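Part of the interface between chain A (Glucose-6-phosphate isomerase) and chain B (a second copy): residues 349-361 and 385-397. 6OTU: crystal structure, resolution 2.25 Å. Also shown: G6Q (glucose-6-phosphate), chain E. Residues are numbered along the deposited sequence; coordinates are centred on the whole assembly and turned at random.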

ATOM      1  N   LEU A 349       3.394  -9.340  -0.714  1.00 33.93           N
ATOM      2  CA  LEU A 349       2.308 -10.274  -0.428  1.00 33.37           C
ATOM      3  C   LEU A 349       1.101  -9.978  -1.307  1.00 36.54           C
ATOM      4  O   LEU A 349       0.442 -10.895  -1.816  1.00 32.90           O
ATOM      5  CB  LEU A 349       1.914 -10.183   1.046  1.00 30.65           C
ATOM      6  CG  LEU A 349       2.973 -10.562   2.072  1.00 33.83           C
ATOM      7  CD1 LEU A 349       2.430 -10.440   3.495  1.00 31.18           C
ATOM      8  CD2 LEU A 349       3.446 -11.982   1.782  1.00 27.95           C
ATOM      9  N   GLN A 350       0.788  -8.692  -1.474  1.00 33.19           N
ATOM     10  CA  GLN A 350      -0.338  -8.293  -2.306  1.00 30.71           C
ATOM     11  C   GLN A 350      -0.194  -8.835  -3.728  1.00 36.42           C
ATOM     12  O   GLN A 350      -1.172  -9.317  -4.317  1.00 34.59           O
ATOM     13  CB  GLN A 350      -0.441  -6.768  -2.285  1.00 27.50           C
ATOM     14  CG  GLN A 350      -1.430  -6.137  -3.221  1.00 28.49           C
ATOM     15  CD  GLN A 350      -1.338  -4.624  -3.124  1.00 32.92           C
ATOM     16  OE1 GLN A 350      -0.390  -4.034  -3.633  1.00 33.04           O
ATOM     17  NE2 GLN A 350      -2.284  -3.995  -2.418  1.00 27.51           N
ATOM     18  N   GLN A 351       1.020  -8.790  -4.293  1.00 27.73           N
ATOM     19  CA  GLN A 351       1.227  -9.402  -5.603  1.00 33.77           C
ATOM     20  C   GLN A 351       1.084 -10.918  -5.528  1.00 37.63           C
ATOM     21  O   GLN A 351       0.416 -11.541  -6.362  1.00 32.39           O
ATOM     22  CB  GLN A 351       2.602  -9.051  -6.165  1.00 36.76           C
ATOM     23  CG  GLN A 351       2.989 -10.011  -7.299  1.00 39.23           C
ATOM     24  CD  GLN A 351       4.228  -9.607  -8.060  1.00 46.69           C
ATOM     25  OE1 GLN A 351       5.210  -9.158  -7.472  1.00 47.95           O
ATOM     26  NE2 GLN A 351       4.192  -9.768  -9.387  1.00 45.56           N
ATOM     27  N   CYS A 352       1.700 -11.525  -4.517  1.00 36.08           N
ATOM     28  CA  CYS A 352       1.811 -12.973  -4.503  1.00 35.01           C
ATOM     29  C   CYS A 352       0.445 -13.618  -4.307  1.00 35.87           C
ATOM     30  O   CYS A 352       0.110 -14.600  -4.979  1.00 38.50           O
ATOM     31  CB  CYS A 352       2.803 -13.388  -3.420  1.00 36.40           C
ATOM     32  SG  CYS A 352       3.097 -15.202  -3.345  1.00 37.91           S
ATOM     33  N   GLY A 353      -0.383 -13.037  -3.439  1.00 41.62           N
ATOM     34  CA  GLY A 353      -1.724 -13.537  -3.191  1.00 27.93           C
ATOM     35  C   GLY A 353      -2.733 -13.175  -4.264  1.00 30.25           C
ATOM     36  O   GLY A 353      -3.462 -14.048  -4.732  1.00 33.69           O
ATOM     37  N   MET A 354      -2.784 -11.902  -4.674  1.00 30.66           N
ATOM     38  CA  MET A 354      -3.800 -11.480  -5.641  1.00 31.42           C
ATOM     39  C   MET A 354      -3.472 -11.939  -7.057  1.00 37.62           C
ATOM     40  O   MET A 354      -4.383 -12.239  -7.841  1.00 40.37           O
ATOM     41  CB  MET A 354      -3.969  -9.964  -5.605  1.00 27.79           C
ATOM     42  CG  MET A 354      -4.455  -9.468  -4.245  1.00 27.62           C
ATOM     43  SD  MET A 354      -4.806  -7.710  -4.210  1.00 34.91           S
ATOM     44  CE  MET A 354      -6.292  -7.661  -5.187  1.00 27.67           C
ATOM     45  N   GLU A 355      -2.192 -11.963  -7.433  1.00 32.84           N
ATOM     46  CA  GLU A 355      -1.862 -12.478  -8.759  1.00 31.35           C
ATOM     47  C   GLU A 355      -2.047 -13.995  -8.832  1.00 34.41           C
ATOM     48  O   GLU A 355      -2.477 -14.526  -9.866  1.00 29.91           O
ATOM     49  CB  GLU A 355      -0.436 -12.090  -9.143  1.00 28.54           C
ATOM     50  CG  GLU A 355      -0.230 -12.003 -10.633  1.00 36.62           C
ATOM     51  CD  GLU A 355       1.215 -11.992 -11.002  1.00 42.71           C
ATOM     52  OE1 GLU A 355       1.502 -12.048 -12.206  1.00 45.79           O
ATOM     53  OE2 GLU A 355       2.069 -11.932 -10.092  1.00 49.99           O
ATOM     54  N   SER A 356      -1.729 -14.712  -7.749  1.00 28.62           N
ATOM     55  CA  SER A 356      -1.916 -16.161  -7.755  1.00 32.03           C
ATOM     56  C   SER A 356      -3.394 -16.523  -7.760  1.00 33.05           C
ATOM     57  O   SER A 356      -3.846 -17.329  -8.578  1.00 33.70           O
ATOM     58  CB  SER A 356      -1.235 -16.804  -6.544  1.00 30.71           C
ATOM     59  OG  SER A 356       0.169 -16.647  -6.584  1.00 38.22           O
ATOM     60  N   ASN A 357      -4.168 -15.933  -6.857  1.00 31.92           N
ATOM     61  CA  ASN A 357      -5.507 -16.431  -6.599  1.00 32.40           C
ATOM     62  C   ASN A 357      -6.585 -15.489  -7.101  1.00 31.70           C
ATOM     63  O   ASN A 357      -7.773 -15.732  -6.855  1.00 33.14           O
ATOM     64  CB  ASN A 357      -5.651 -16.747  -5.105  1.00 28.73           C
ATOM     65  CG  ASN A 357      -4.734 -17.896  -4.688  1.00 31.69           C
ATOM     66  OD1 ASN A 357      -4.432 -18.760  -5.514  1.00 35.93           O
ATOM     67  ND2 ASN A 357      -4.275 -17.909  -3.431  1.00 28.78           N
ATOM     68  N   GLY A 358      -6.211 -14.454  -7.853  1.00 33.98           N
ATOM     69  CA  GLY A 358      -7.208 -13.612  -8.488  1.00 28.73           C
ATOM     70  C   GLY A 358      -7.760 -14.266  -9.737  1.00 33.18           C
ATOM     71  O   GLY A 358      -7.503 -13.812 -10.852  1.00 29.26           O
ATOM     72  N   LYS A 359      -8.514 -15.347  -9.560  1.00 32.92           N
ATOM     73  CA  LYS A 359      -8.937 -16.200 -10.660  1.00 32.65           C
ATOM     74  C   LYS A 359     -10.422 -16.480 -10.533  1.00 29.96           C
ATOM     75  O   LYS A 359     -10.997 -16.379  -9.445  1.00 32.18           O
ATOM     76  CB  LYS A 359      -8.168 -17.521 -10.673  1.00 30.00           C
ATOM     77  CG  LYS A 359      -6.660 -17.356 -10.630  1.00 37.78           C
ATOM     78  CD  LYS A 359      -6.139 -16.844 -11.977  1.00 34.96           C
ATOM     79  CE  LYS A 359      -4.683 -16.424 -11.883  1.00 32.49           C
ATOM     80  NZ  LYS A 359      -3.817 -17.548 -11.459  1.00 29.92           N
ATOM     81  N   SER A 360     -11.048 -16.824 -11.659  1.00 30.38           N
ATOM     82  CA  SER A 360     -12.479 -17.091 -11.622  1.00 38.73           C
ATOM     83  C   SER A 360     -12.850 -18.273 -12.513  1.00 36.90           C
ATOM     84  O   SER A 360     -13.988 -18.366 -12.976  1.00 38.10           O
ATOM     85  CB  SER A 360     -13.283 -15.842 -12.004  1.00 33.07           C
ATOM     86  OG  SER A 360     -12.726 -15.233 -13.144  1.00 36.88           O
ATOM     87  N   ILE A 361     -11.900 -19.186 -12.748  1.00 32.65           N
ATOM     88  CA  ILE A 361     -12.152 -20.491 -13.350  1.00 35.55           C
ATOM     89  C   ILE A 361     -11.341 -21.539 -12.591  1.00 34.35           C
ATOM     90  O   ILE A 361     -10.263 -21.248 -12.061  1.00 34.34           O
ATOM     91  CB  ILE A 361     -11.800 -20.534 -14.856  1.00 37.84           C
ATOM     92  CG1 ILE A 361     -10.354 -20.102 -15.069  1.00 36.75           C
ATOM     93  CG2 ILE A 361     -12.760 -19.688 -15.664  1.00 42.18           C
ATOM     94  CD1 ILE A 361      -9.471 -21.242 -15.446  1.00 49.46           C
TER
ATOM     95  N   GLN B 385       0.365  -3.409 -13.344  1.00 32.49           N
ATOM     96  CA  GLN B 385      -0.028  -4.310 -14.436  1.00 35.51           C
ATOM     97  C   GLN B 385       0.603  -5.701 -14.322  1.00 42.80           C
ATOM     98  O   GLN B 385       0.079  -6.663 -14.901  1.00 30.88           O
ATOM     99  CB  GLN B 385       0.349  -3.698 -15.799  1.00 30.86           C
ATOM    100  CG  GLN B 385      -0.077  -2.245 -15.961  1.00 30.71           C
ATOM    101  CD  GLN B 385       0.404  -1.605 -17.241  1.00 40.05           C
ATOM    102  OE1 GLN B 385      -0.016  -0.497 -17.591  1.00 40.49           O
ATOM    103  NE2 GLN B 385       1.297  -2.291 -17.952  1.00 41.65           N
ATOM    104  N   HIS B 386       1.714  -5.835 -13.602  1.00 40.24           N
ATOM    105  CA  HIS B 386       2.407  -7.108 -13.488  1.00 36.60           C
ATOM    106  C   HIS B 386       2.052  -7.857 -12.217  1.00 42.25           C
ATOM    107  O   HIS B 386       2.598  -8.943 -11.975  1.00 40.85           O
ATOM    108  CB  HIS B 386       3.926  -6.899 -13.551  1.00 35.53           C
ATOM    109  CG  HIS B 386       4.377  -6.148 -14.763  1.00 34.48           C
ATOM    110  ND1 HIS B 386       4.966  -6.768 -15.845  1.00 34.83           N
ATOM    111  CD2 HIS B 386       4.303  -4.831 -15.077  1.00 31.66           C
ATOM    112  CE1 HIS B 386       5.247  -5.866 -16.769  1.00 34.65           C
ATOM    113  NE2 HIS B 386       4.840  -4.686 -16.338  1.00 33.68           N
ATOM    114  N   SER B 387       1.150  -7.315 -11.405  1.00 34.89           N
ATOM    115  CA  SER B 387       0.878  -7.928 -10.112  1.00 31.58           C
ATOM    116  C   SER B 387      -0.620  -8.060  -9.876  1.00 34.78           C
ATOM    117  O   SER B 387      -1.251  -8.963 -10.441  1.00 39.06           O
ATOM    118  CB  SER B 387       1.559  -7.139  -8.982  1.00 29.83           C
ATOM    119  OG  SER B 387       0.935  -5.897  -8.755  1.00 34.15           O
ATOM    120  N   PHE B 388      -1.199  -7.178  -9.051  1.00 33.64           N
ATOM    121  CA  PHE B 388      -2.585  -7.375  -8.640  1.00 31.21           C
ATOM    122  C   PHE B 388      -3.587  -6.998  -9.713  1.00 29.20           C
ATOM    123  O   PHE B 388      -4.777  -7.283  -9.544  1.00 32.01           O
ATOM    124  CB  PHE B 388      -2.914  -6.609  -7.344  1.00 28.70           C
ATOM    125  CG  PHE B 388      -2.646  -5.136  -7.400  1.00 28.57           C
ATOM    126  CD1 PHE B 388      -3.574  -4.263  -7.961  1.00 28.46           C
ATOM    127  CD2 PHE B 388      -1.489  -4.607  -6.841  1.00 28.60           C
ATOM    128  CE1 PHE B 388      -3.335  -2.896  -7.992  1.00 28.37           C
ATOM    129  CE2 PHE B 388      -1.239  -3.238  -6.880  1.00 36.72           C
ATOM    130  CZ  PHE B 388      -2.169  -2.381  -7.459  1.00 28.39           C
ATOM    131  N   PHE B 389      -3.149  -6.391 -10.818  1.00 32.51           N
ATOM    132  CA  PHE B 389      -4.067  -6.229 -11.938  1.00 29.39           C
ATOM    133  C   PHE B 389      -4.590  -7.566 -12.452  1.00 32.93           C
ATOM    134  O   PHE B 389      -5.690  -7.605 -13.010  1.00 29.92           O
ATOM    135  CB  PHE B 389      -3.406  -5.442 -13.065  1.00 32.51           C
ATOM    136  CG  PHE B 389      -3.755  -3.983 -13.044  1.00 36.24           C
ATOM    137  CD1 PHE B 389      -3.987  -3.342 -11.833  1.00 35.75           C
ATOM    138  CD2 PHE B 389      -3.853  -3.250 -14.222  1.00 37.39           C
ATOM    139  CE1 PHE B 389      -4.315  -1.998 -11.800  1.00 41.39           C
ATOM    140  CE2 PHE B 389      -4.173  -1.908 -14.199  1.00 31.82           C
ATOM    141  CZ  PHE B 389      -4.413  -1.278 -12.984  1.00 36.79           C
ATOM    142  N   GLN B 390      -3.848  -8.665 -12.252  1.00 29.84           N
ATOM    143  CA  GLN B 390      -4.413  -9.989 -12.505  1.00 33.71           C
ATOM    144  C   GLN B 390      -5.818 -10.124 -11.917  1.00 38.36           C
ATOM    145  O   GLN B 390      -6.734 -10.614 -12.588  1.00 36.43           O
ATOM    146  CB  GLN B 390      -3.508 -11.076 -11.921  1.00 34.19           C
ATOM    147  CG  GLN B 390      -4.163 -12.458 -11.912  1.00 30.36           C
ATOM    148  CD  GLN B 390      -4.547 -12.927 -13.312  1.00 36.80           C
ATOM    149  OE1 GLN B 390      -3.762 -12.802 -14.250  1.00 36.91           O
ATOM    150  NE2 GLN B 390      -5.752 -13.461 -13.457  1.00 30.75           N
ATOM    151  N   SER B 391      -6.009  -9.680 -10.663  1.00 32.48           N
ATOM    152  CA  SER B 391      -7.312  -9.830 -10.009  1.00 36.62           C
ATOM    153  C   SER B 391      -8.348  -8.829 -10.529  1.00 36.86           C
ATOM    154  O   SER B 391      -9.543  -9.147 -10.592  1.00 29.10           O
ATOM    155  CB  SER B 391      -7.160  -9.696  -8.489  1.00 31.61           C
ATOM    156  OG  SER B 391      -8.362 -10.064  -7.853  1.00 37.89           O
ATOM    157  N   LEU B 392      -7.926  -7.622 -10.900  1.00 29.02           N
ATOM    158  CA  LEU B 392      -8.872  -6.686 -11.497  1.00 32.88           C
ATOM    159  C   LEU B 392      -9.428  -7.238 -12.807  1.00 32.01           C
ATOM    160  O   LEU B 392     -10.632  -7.139 -13.062  1.00 29.43           O
ATOM    161  CB  LEU B 392      -8.204  -5.324 -11.707  1.00 35.07           C
ATOM    162  CG  LEU B 392      -8.216  -4.318 -10.532  1.00 34.96           C
ATOM    163  CD1 LEU B 392      -7.614  -4.851  -9.276  1.00 32.52           C
ATOM    164  CD2 LEU B 392      -7.499  -3.034 -10.904  1.00 45.20           C
ATOM    165  N   HIS B 393      -8.572  -7.874 -13.626  1.00 35.47           N
ATOM    166  CA  HIS B 393      -8.983  -8.384 -14.935  1.00 36.58           C
ATOM    167  C   HIS B 393      -9.747  -9.708 -14.848  1.00 38.84           C
ATOM    168  O   HIS B 393     -10.604  -9.968 -15.700  1.00 38.30           O
ATOM    169  CB  HIS B 393      -7.761  -8.569 -15.860  1.00 34.11           C
ATOM    170  CG  HIS B 393      -7.247  -7.291 -16.455  1.00 33.43           C
ATOM    171  ND1 HIS B 393      -8.001  -6.503 -17.300  1.00 35.55           N
ATOM    172  CD2 HIS B 393      -6.057  -6.660 -16.318  1.00 34.29           C
ATOM    173  CE1 HIS B 393      -7.304  -5.435 -17.645  1.00 34.05           C
ATOM    174  NE2 HIS B 393      -6.123  -5.501 -17.055  1.00 33.38           N
ATOM    175  N   GLN B 394      -9.461 -10.557 -13.845  1.00 30.08           N
ATOM    176  CA  GLN B 394      -9.951 -11.934 -13.868  1.00 35.80           C
ATOM    177  C   GLN B 394     -10.339 -12.495 -12.508  1.00 34.60           C
ATOM    178  O   GLN B 394     -10.755 -13.655 -12.443  1.00 34.44           O
ATOM    179  CB  GLN B 394      -8.910 -12.878 -14.505  1.00 30.67           C
ATOM    180  CG  GLN B 394      -8.808 -12.786 -16.023  1.00 35.65           C
ATOM    181  CD  GLN B 394      -8.036 -13.955 -16.604  1.00 39.61           C
ATOM    182  OE1 GLN B 394      -7.047 -14.399 -16.024  1.00 44.01           O
ATOM    183  NE2 GLN B 394      -8.490 -14.471 -17.747  1.00 34.76           N
ATOM    184  N   GLY B 395     -10.212 -11.731 -11.429  1.00 35.70           N
ATOM    185  CA  GLY B 395     -10.703 -12.167 -10.140  1.00 34.25           C
ATOM    186  C   GLY B 395     -12.212 -12.064 -10.050  1.00 31.79           C
ATOM    187  O   GLY B 395     -12.902 -11.645 -10.975  1.00 35.20           O
ATOM    188  N   THR B 396     -12.728 -12.430  -8.885  1.00 31.40           N
ATOM    189  CA  THR B 396     -14.162 -12.561  -8.680  1.00 32.61           C
ATOM    190  C   THR B 396     -14.841 -11.267  -8.211  1.00 36.25           C
ATOM    191  O   THR B 396     -16.070 -11.220  -8.157  1.00 36.20           O
ATOM    192  CB  THR B 396     -14.437 -13.703  -7.674  1.00 35.98           C
ATOM    193  OG1 THR B 396     -13.739 -13.454  -6.450  1.00 32.66           O
ATOM    194  CG2 THR B 396     -13.952 -15.040  -8.223  1.00 29.70           C
ATOM    195  N   ASP B 397     -14.095 -10.212  -7.893  1.00 28.87           N
ATOM    196  CA  ASP B 397     -14.673  -9.018  -7.280  1.00 31.41           C
ATOM    197  C   ASP B 397     -14.285  -7.782  -8.087  1.00 35.84           C
ATOM    198  O   ASP B 397     -13.109  -7.589  -8.407  1.00 36.57           O
ATOM    199  CB  ASP B 397     -14.207  -8.828  -5.825  1.00 28.46           C
ATOM    200  CG  ASP B 397     -14.605  -9.981  -4.897  1.00 37.36           C
ATOM    201  OD1 ASP B 397     -14.527 -11.168  -5.283  1.00 35.79           O
ATOM    202  OD2 ASP B 397     -14.955  -9.691  -3.741  1.00 34.47           O
TER
HETATM  203  C1  G6Q E 604       5.105 -12.935 -11.791  1.00 50.79           C
HETATM  204  C2  G6Q E 604       4.433 -12.221 -12.967  1.00 54.40           C
HETATM  205  C3  G6Q E 604       5.036 -10.857 -13.284  1.00 43.73           C
HETATM  206  C4  G6Q E 604       6.441 -10.923 -13.894  1.00 33.23           C
HETATM  207  C5  G6Q E 604       6.844  -9.582 -14.509  1.00 32.86           C
HETATM  208  C6  G6Q E 604       8.287  -9.561 -14.953  1.00 30.57           C
HETATM  209  O1  G6Q E 604       4.812 -14.059 -11.547  1.00 45.79           O
HETATM  210  O2  G6Q E 604       4.461 -13.033 -14.135  1.00 65.05           O
HETATM  211  O3  G6Q E 604       5.075 -10.057 -12.100  1.00 43.87           O
HETATM  212  O4  G6Q E 604       7.395 -11.277 -12.896  1.00 28.98           O
HETATM  213  O5  G6Q E 604       5.973  -9.294 -15.607  1.00 33.71           O
HETATM  214  O6  G6Q E 604       8.482 -10.659 -15.886  1.00 37.13           O
HETATM  215  P   G6Q E 604       9.976 -11.033 -16.378  1.00 39.08           P
HETATM  216  O1P G6Q E 604      10.743 -11.473 -15.143  1.00 36.08           O
HETATM  217  O2P G6Q E 604       9.766 -12.166 -17.374  1.00 46.74           O
HETATM  218  O3P G6Q E 604      10.556  -9.786 -17.014  1.00 36.59           O

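Helix 349-357 of chain A runs beside the short helix of chain B that includes Gln B390 and Ser B391, their axes 7.7 Å apart at closest approach and 27° from parallel; together the two stretches bury 684 Å². Gln A350 starts sideways to the partner, but its extended side chain (chi1 and chi2 both t) brings OE1 to 3.4 Å from CD2 of Phe B388, an oblique approach to the ring.

Gln A351 packs its CB 3.6 Å from Ser B387 CB, and Gln A351 CA lies 4.8 Å from Ser B387 CA. Its NE2 donates to Glu A355 OE2 (3.1 Å, 146°) and, weakly, to O3 of glucose-6-phosphate (2.9 Å, 120°). That same O3 donates to His B386 O at 2.7 Å, so the sugar bridges the two chains.

Met A354 points toward chain B, its SD 3.8 Å from Phe B388 CB and its CE 4.0 Å from Ser B391 CB: an apolar contact suited to a flexible thioether. Glu A355 contributes its aliphatic part, with CG 3.6 Å from Gln B390 CB. Its OE1 lies 3.3 Å from His B386 O, but both atoms are acceptors, so this is no hydrogen bond.

Gly A358 leaves helical geometry where the backbones are closest, Gly A358 CA lying 4.1 Å from Ser B391 CA. An ideal CB here would fall 2.6 Å from Ser B391 CB and 2.4 Å from Met A354 O, clashing with both. Its carbonyl O accepts a nearly linear hydrogen bond from Gln B390 NE2 (3.2 Å, 174°), and that NE2 also donates to Gln B394 OE1 (3.0 Å, 168°).

Lys A359 NZ turns back to Ser A356 O (2.9 Å). Finally, Ser A360, pointing toward chain B with chi1 p, donates from OG to Gln B394 O at 2.6 Å, while its CB rests 3.9 Å from Thr B396 CG2.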